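Local coordinates for protein cytochrome P450 (CYP102L1) (Mycobacterium phage Adler, PDB 6N6Q) that probably acts as a haem-dependent monooxygenase, a virus-encoded cytochrome P450 that binds an iron protoporphyrin IX group in its helical core, at residues 130-135 against 164-169; 158-163 against 278-283. All blocks are in the same frame, centred on the assembly; numbering follows the deposited sequence.

Interaction 1: residues 130-135 against 164-169; sequences AATVRE and ISRAGF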
loop_
_atom_site.group_PDB
_atom_site.type_symbol
_atom_site.label_atom_id
_atom_site.label_comp_id
_atom_site.label_asym_id
_atom_site.label_seq_id
_atom_site.Cartn_x
_atom_site.Cartn_y
_atom_site.Cartn_z
ATOM N N ALA A 130 -16.654 4.721 -6.402
ATOM C CA ALA A 130 -17.698 3.720 -6.593
ATOM C C ALA A 130 -17.975 3.482 -8.072
ATOM O O ALA A 130 -18.251 2.349 -8.484
ATOM C CB ALA A 130 -18.975 4.149 -5.871
ATOM N N ALA A 131 -17.910 4.538 -8.885
ATOM C CA ALA A 131 -18.103 4.370 -10.322
ATOM C C ALA A 131 -17.002 3.517 -10.936
ATOM O O ALA A 131 -17.256 2.755 -11.876
ATOM C CB ALA A 131 -18.165 5.735 -11.010
ATOM N N THR A 132 -15.777 3.626 -10.418
ATOM C CA THR A 132 -14.674 2.835 -10.954
ATOM C C THR A 132 -14.812 1.368 -10.567
ATOM O O THR A 132 -14.477 0.477 -11.358
ATOM C CB THR A 132 -13.343 3.407 -10.470
ATOM O OG1 THR A 132 -13.275 4.797 -10.811
ATOM C CG2 THR A 132 -12.176 2.681 -11.119
ATOM N N VAL A 133 -15.306 1.095 -9.357
ATOM C CA VAL A 133 -15.584 -0.282 -8.963
ATOM C C VAL A 133 -16.668 -0.876 -9.854
ATOM O O VAL A 133 -16.595 -2.045 -10.255
ATOM C CB VAL A 133 -15.970 -0.348 -7.474
ATOM C CG1 VAL A 133 -16.271 -1.780 -7.064
ATOM C CG2 VAL A 133 -14.859 0.235 -6.609
ATOM N N ARG A 134 -17.689 -0.076 -10.182
ATOM C CA ARG A 134 -18.738 -0.535 -11.089
ATOM C C ARG A 134 -18.153 -0.993 -12.419
ATOM O O ARG A 134 -18.590 -2.001 -12.985
ATOM C CB ARG A 134 -19.763 0.579 -11.315
ATOM C CG ARG A 134 -20.915 0.189 -12.231
ATOM C CD ARG A 134 -21.738 -0.920 -11.604
ATOM N NE ARG A 134 -22.793 -1.420 -12.479
ATOM C CZ ARG A 134 -24.030 -0.935 -12.513
ATOM N NH1 ARG A 134 -24.370 0.079 -11.729
ATOM N NH2 ARG A 134 -24.927 -1.460 -13.336
ATOM N N GLU A 135 -17.154 -0.266 -12.925
ATOM C CA GLU A 135 -16.527 -0.637 -14.188
ATOM C C GLU A 135 -15.827 -1.987 -14.097
ATOM O O GLU A 135 -15.825 -2.751 -15.070
ATOM C CB GLU A 135 -15.545 0.456 -14.615
ATOM C CG GLU A 135 -14.871 0.223 -15.956
ATOM C CD GLU A 135 -14.070 1.425 -16.413
ATOM O OE1 GLU A 135 -14.563 2.560 -16.252
ATOM O OE2 GLU A 135 -12.944 1.237 -16.920
ATOM N N ILE A 164 -7.164 5.698 -7.838
ATOM C CA ILE A 164 -6.367 6.839 -7.396
ATOM C C ILE A 164 -6.319 7.912 -8.477
ATOM O O ILE A 164 -6.482 9.105 -8.197
ATOM C CB ILE A 164 -4.953 6.384 -6.997
ATOM C CG1 ILE A 164 -5.030 5.334 -5.890
ATOM C CG2 ILE A 164 -4.124 7.571 -6.539
ATOM C CD1 ILE A 164 -3.691 4.763 -5.520
ATOM N N SER A 165 -6.090 7.506 -9.729
ATOM C CA SER A 165 -5.925 8.485 -10.798
ATOM C C SER A 165 -7.225 9.228 -11.083
ATOM O O SER A 165 -7.222 10.456 -11.228
ATOM C CB SER A 165 -5.403 7.799 -12.062
ATOM O OG SER A 165 -6.330 6.849 -12.557
ATOM N N ARG A 166 -8.348 8.508 -11.156
ATOM C CA ARG A 166 -9.612 9.162 -11.484
ATOM C C ARG A 166 -10.149 9.965 -10.306
ATOM O O ARG A 166 -10.630 11.088 -10.484
ATOM C CB ARG A 166 -10.642 8.131 -11.940
ATOM C CG ARG A 166 -10.229 7.344 -13.171
ATOM C CD ARG A 166 -11.269 6.293 -13.507
ATOM N NE ARG A 166 -10.784 5.328 -14.488
ATOM C CZ ARG A 166 -11.550 4.408 -15.066
ATOM N NH1 ARG A 166 -12.839 4.336 -14.768
ATOM N NH2 ARG A 166 -11.028 3.567 -15.947
ATOM N N ALA A 167 -10.084 9.410 -9.094
ATOM C CA ALA A 167 -10.591 10.141 -7.940
ATOM C C ALA A 167 -9.639 11.243 -7.496
ATOM O O ALA A 167 -10.091 12.288 -7.015
ATOM C CB ALA A 167 -10.864 9.185 -6.778
ATOM N N GLY A 168 -8.335 11.038 -7.655
ATOM C CA GLY A 168 -7.359 12.012 -7.209
ATOM C C GLY A 168 -7.031 13.083 -8.229
ATOM O O GLY A 168 -6.970 14.268 -7.889
ATOM N N PHE A 169 -6.813 12.684 -9.483
ATOM C CA PHE A 169 -6.414 13.616 -10.529
ATOM C C PHE A 169 -7.434 13.744 -11.652
ATOM O O PHE A 169 -7.208 14.527 -12.581
ATOM C CB PHE A 169 -5.063 13.203 -11.134
ATOM C CG PHE A 169 -4.137 12.546 -10.158
ATOM C CD1 PHE A 169 -3.735 11.233 -10.344
ATOM C CD2 PHE A 169 -3.670 13.235 -9.051
ATOM C CE1 PHE A 169 -2.882 10.620 -9.447
ATOM C CE2 PHE A 169 -2.817 12.628 -8.147
ATOM C CZ PHE A 169 -2.422 11.317 -8.346
HETATM O O HOH W 1 -14.388 5.997 -13.251
#
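Glu135 and Arg166 join helix 119-145 to helix 152-169 through a two-pronged salt bridge. The guanidinium comes end-on: NH1 of Arg166 reaches OE1 of Glu135 at 2.9 Å, and NH2 of Arg166 reaches OE2 of Glu135 at 3.2 Å. Both N-H bonds run nearly straight and the oxygens lie close to the guanidinium plane, yet the carboxylate is turned 44° against that plane, so OE1 is met from above its own plane and OE2 on the syn side, tilted out of it. With CG of Glu135 anti to the backbone N (chi1 -177°) and the chain extended beyond it, the acid reaches the arginine coming across at about a right angle.

A water adds a polar bridge. It accepts from NH1 of Arg166 at 2.7 Å and donates to OG1 of Thr132 at 2.9 Å, while the threonine hydroxyl itself bonds to Arg128 O in the turn before. Threonine suits this place because its hydroxyl serves the water and Arg128 O while its methyl, CG2, packs over one face of the guanidinium.

Further partners complete both ionic groups. Glu162 forms a salt bridge with NE of Arg166, Asn174 O takes a bond from NH2, and Leu176 N donates to OE2 of Glu135. Five partners, one for each N-H group of the arginine, probably fix the rotation of the guanidinium. Its charge probably favours the ionised form of Glu135 and Glu162, and the network links the two helices and the loop after helix 152-169.

Interaction 2: residues 158-163 against 278-283; sequences RLTIEI and AGSETS. With HEM (protoporphyrin IX containing Fe), chain E.
Thr160 lays its hydroxyl against the backbone of Ser280, where OG1 donates to Ser280 O at 2.9 Å. The donor arrives from the flank of the carbonyl, with a C=O...donor angle of 105°, and is tilted out of the carbonyl plane. That hydroxyl stands between backbone N and carbonyl carbon (chi1 65°), which sends CG2 over CB of Ser283, 4.1 Å away. Small residues let the backbones close up: CA of Thr160 is 5.0 Å from CA of Ser280. Ile161 adds its CG1, 3.2 Å from OG of Ser280.

Ala278-Gly279-Ser280-Glu281-Thr282 matches the AGx(D/E)T signature of the long haem-lining helix of P450s. Gly279, with no side chain, lets its CA lie 3.3 Å from C2C of the porphyrin, and OG1 of Thr282 bonds to Ala278 O at 3.1 Å. In related P450s this acid-alcohol pair takes part in oxygen activation, a role consistent with this site.

The helix axes pass 8.2 Å apart, closer to antiparallel than perpendicular (144°). Helix 422-439 packs beside both through Glu428, which touches Thr160 and bonds to Ser283. Leu159, Glu162 and Ile163 turn to helix 119-145, where they meet Thr132, completing the four-helix core of the P450 fold.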
loop_
_atom_site.group_PDB
_atom_site.type_symbol
_atom_site.label_atom_id
_atom_site.label_comp_id
_atom_site.label_asym_id
_atom_site.label_seq_id
_atom_site.Cartn_x
_atom_site.Cartn_y
_atom_site.Cartn_z
ATOM N N ARG A 158 -4.883 -3.133 -11.593
ATOM C CA ARG A 158 -5.457 -2.226 -12.581
ATOM C C ARG A 158 -6.566 -1.379 -11.973
ATOM O O ARG A 158 -6.752 -0.222 -12.367
ATOM C CB ARG A 158 -6.006 -3.002 -13.779
ATOM C CG ARG A 158 -5.033 -3.965 -14.429
ATOM C CD ARG A 158 -5.600 -4.466 -15.747
ATOM N NE ARG A 158 -5.535 -3.441 -16.785
ATOM C CZ ARG A 158 -6.412 -3.319 -17.776
ATOM N NH1 ARG A 158 -7.441 -4.151 -17.862
ATOM N NH2 ARG A 158 -6.267 -2.356 -18.676
ATOM N N LEU A 159 -7.309 -1.937 -11.015
ATOM C CA LEU A 159 -8.421 -1.210 -10.410
ATOM C C LEU A 159 -7.925 -0.057 -9.548
ATOM O O LEU A 159 -8.322 1.098 -9.747
ATOM C CB LEU A 159 -9.286 -2.165 -9.582
ATOM C CG LEU A 159 -10.326 -1.472 -8.697
ATOM C CD1 LEU A 159 -11.324 -0.695 -9.540
ATOM C CD2 LEU A 159 -11.035 -2.472 -7.790
ATOM N N THR A 160 -7.054 -0.353 -8.579
ATOM C CA THR A 160 -6.607 0.677 -7.647
ATOM C C THR A 160 -5.842 1.786 -8.356
ATOM O O THR A 160 -5.830 2.929 -7.884
ATOM C CB THR A 160 -5.748 0.058 -6.544
ATOM O OG1 THR A 160 -4.550 -0.479 -7.113
ATOM C CG2 THR A 160 -6.516 -1.055 -5.836
ATOM N N ILE A 161 -5.201 1.475 -9.485
ATOM C CA ILE A 161 -4.589 2.522 -10.299
ATOM C C ILE A 161 -5.653 3.499 -10.780
ATOM O O ILE A 161 -5.514 4.720 -10.638
ATOM C CB ILE A 161 -3.814 1.909 -11.479
ATOM C CG1 ILE A 161 -2.458 1.379 -11.012
ATOM C CG2 ILE A 161 -3.636 2.933 -12.593
ATOM C CD1 ILE A 161 -1.745 0.550 -12.049
ATOM N N GLU A 162 -6.741 2.972 -11.347
ATOM C CA GLU A 162 -7.810 3.839 -11.827
ATOM C C GLU A 162 -8.509 4.555 -10.681
ATOM O O GLU A 162 -8.954 5.696 -10.849
ATOM C CB GLU A 162 -8.818 3.034 -12.648
ATOM C CG GLU A 162 -8.242 2.463 -13.931
ATOM C CD GLU A 162 -7.594 3.525 -14.797
ATOM O OE1 GLU A 162 -8.176 4.623 -14.937
ATOM O OE2 GLU A 162 -6.496 3.267 -15.333
ATOM N N ILE A 163 -8.610 3.917 -9.513
ATOM C CA ILE A 163 -9.258 4.561 -8.373
ATOM C C ILE A 163 -8.488 5.809 -7.957
ATOM O O ILE A 163 -9.071 6.878 -7.755
ATOM C CB ILE A 163 -9.405 3.569 -7.205
ATOM C CG1 ILE A 163 -10.504 2.549 -7.512
ATOM C CG2 ILE A 163 -9.702 4.307 -5.906
ATOM C CD1 ILE A 163 -10.786 1.598 -6.377
ATOM N N ALA A 278 2.805 4.281 -4.600
ATOM C CA ALA A 278 2.687 3.993 -3.176
ATOM C C ALA A 278 1.269 3.626 -2.762
ATOM O O ALA A 278 1.087 2.993 -1.716
ATOM C CB ALA A 278 3.166 5.189 -2.351
ATOM N N GLY A 279 0.266 3.999 -3.552
ATOM C CA GLY A 279 -1.108 3.741 -3.179
ATOM C C GLY A 279 -1.746 2.569 -3.897
ATOM O O GLY A 279 -2.637 1.912 -3.353
ATOM N N SER A 280 -1.300 2.299 -5.123
ATOM C CA SER A 280 -1.936 1.266 -5.932
ATOM C C SER A 280 -1.562 -0.136 -5.464
ATOM O O SER A 280 -2.442 -0.960 -5.195
ATOM C CB SER A 280 -1.566 1.450 -7.404
ATOM O OG SER A 280 -1.687 0.232 -8.117
ATOM N N GLU A 281 -0.262 -0.426 -5.366
ATOM C CA GLU A 281 0.162 -1.802 -5.121
ATOM C C GLU A 281 -0.201 -2.260 -3.713
ATOM O O GLU A 281 -0.568 -3.423 -3.512
ATOM C CB GLU A 281 1.665 -1.942 -5.363
ATOM C CG GLU A 281 2.129 -3.384 -5.497
ATOM C CD GLU A 281 3.564 -3.499 -5.970
ATOM O OE1 GLU A 281 4.259 -2.462 -6.032
ATOM O OE2 GLU A 281 3.997 -4.628 -6.284
ATOM N N THR A 282 -0.108 -1.364 -2.729
ATOM C CA THR A 282 -0.469 -1.729 -1.363
ATOM C C THR A 282 -1.944 -2.092 -1.263
ATOM O O THR A 282 -2.303 -3.139 -0.710
ATOM C CB THR A 282 -0.136 -0.583 -0.405
ATOM O OG1 THR A 282 -0.747 0.626 -0.872
ATOM C CG2 THR A 282 1.367 -0.385 -0.303
ATOM N N SER A 283 -2.818 -1.234 -1.797
ATOM C CA SER A 283 -4.254 -1.481 -1.700
ATOM C C SER A 283 -4.667 -2.693 -2.525
ATOM O O SER A 283 -5.546 -3.459 -2.113
ATOM C CB SER A 283 -5.029 -0.243 -2.149
ATOM O OG SER A 283 -4.660 0.892 -1.388
HETATM C CHA HEM E . 3.188 5.984 3.805
HETATM C CHB HEM E . 1.157 1.575 4.044
HETATM C CHC HEM E . -2.247 2.974 0.863
HETATM C CHD HEM E . 0.231 7.083 0.091
HETATM C C1A HEM E . 2.933 4.679 4.180
HETATM C C2A HEM E . 3.651 3.899 5.172
HETATM C C3A HEM E . 3.091 2.690 5.234
HETATM C C4A HEM E . 1.994 2.646 4.288
HETATM C CMA HEM E . 3.544 1.540 6.157
HETATM C CAA HEM E . 4.858 4.368 6.011
HETATM C CBA HEM E . 6.132 4.124 5.206
HETATM C CGA HEM E . 7.354 4.395 6.045
HETATM O O1A HEM E . 7.209 4.645 7.271
HETATM O O2A HEM E . 8.480 4.359 5.485
HETATM C C1B HEM E . 0.026 1.588 3.250
HETATM C C2B HEM E . -0.969 0.536 3.172
HETATM C C3B HEM E . -1.915 0.919 2.291
HETATM C C4B HEM E . -1.540 2.228 1.787
HETATM C CMB HEM E . -0.884 -0.771 3.995
HETATM C CAB HEM E . -3.200 0.184 1.825
HETATM C CBB HEM E . -3.580 -1.035 2.228
HETATM C C1C HEM E . -1.904 4.223 0.386
HETATM C C2C HEM E . -2.676 5.046 -0.523
HETATM C C3C HEM E . -2.007 6.178 -0.746
HETATM C C4C HEM E . -0.767 6.127 0.020
HETATM C CMC HEM E . -4.043 4.686 -1.144
HETATM C CAC HEM E . -2.531 7.301 -1.674
HETATM C CBC HEM E . -1.874 8.449 -1.870
HETATM C C1D HEM E . 1.242 7.156 1.031
HETATM C C2D HEM E . 2.204 8.233 1.180
HETATM C C3D HEM E . 3.015 7.932 2.201
HETATM C C4D HEM E . 2.604 6.651 2.744
HETATM C CMD HEM E . 2.279 9.506 0.308
HETATM C CAD HEM E . 4.189 8.796 2.718
HETATM C CBD HEM E . 3.671 9.848 3.694
HETATM C CGD HEM E . 4.824 10.630 4.273
HETATM O O1D HEM E . 4.630 11.830 4.604
HETATM O O2D HEM E . 5.941 10.061 4.399
HETATM N NA HEM E . 1.932 3.876 3.663
HETATM N NB HEM E . -0.357 2.600 2.394
HETATM N NC HEM E . -0.749 4.917 0.692
HETATM N ND HEM E . 1.520 6.211 2.004
HETATM FE FE HEM E . 0.661 4.340 2.082
#

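Overall arrangement
From the N terminus, the chain runs through 130-135 on helix 119-145, turns back, and enters helix 152-169, which supplies 158-163 and then 164-169. Interaction 1 closes this short, mostly helical loop of 28 intervening residues. Interaction 2 starts inside that loop and closes a far longer one, with 114 residues between its segments, at 278-283 on helix 265-296, so the two cross. Helix 152-169 is their common member, binding the outer helix 119-145 on one flank and the haem-lining helix 265-296 on another. The contacts also touch directly: CG2 of Thr132 packs 3.7 Å from CB of Glu162, and CD1 of Ile164 lies 3.4 Å from C of Gly279.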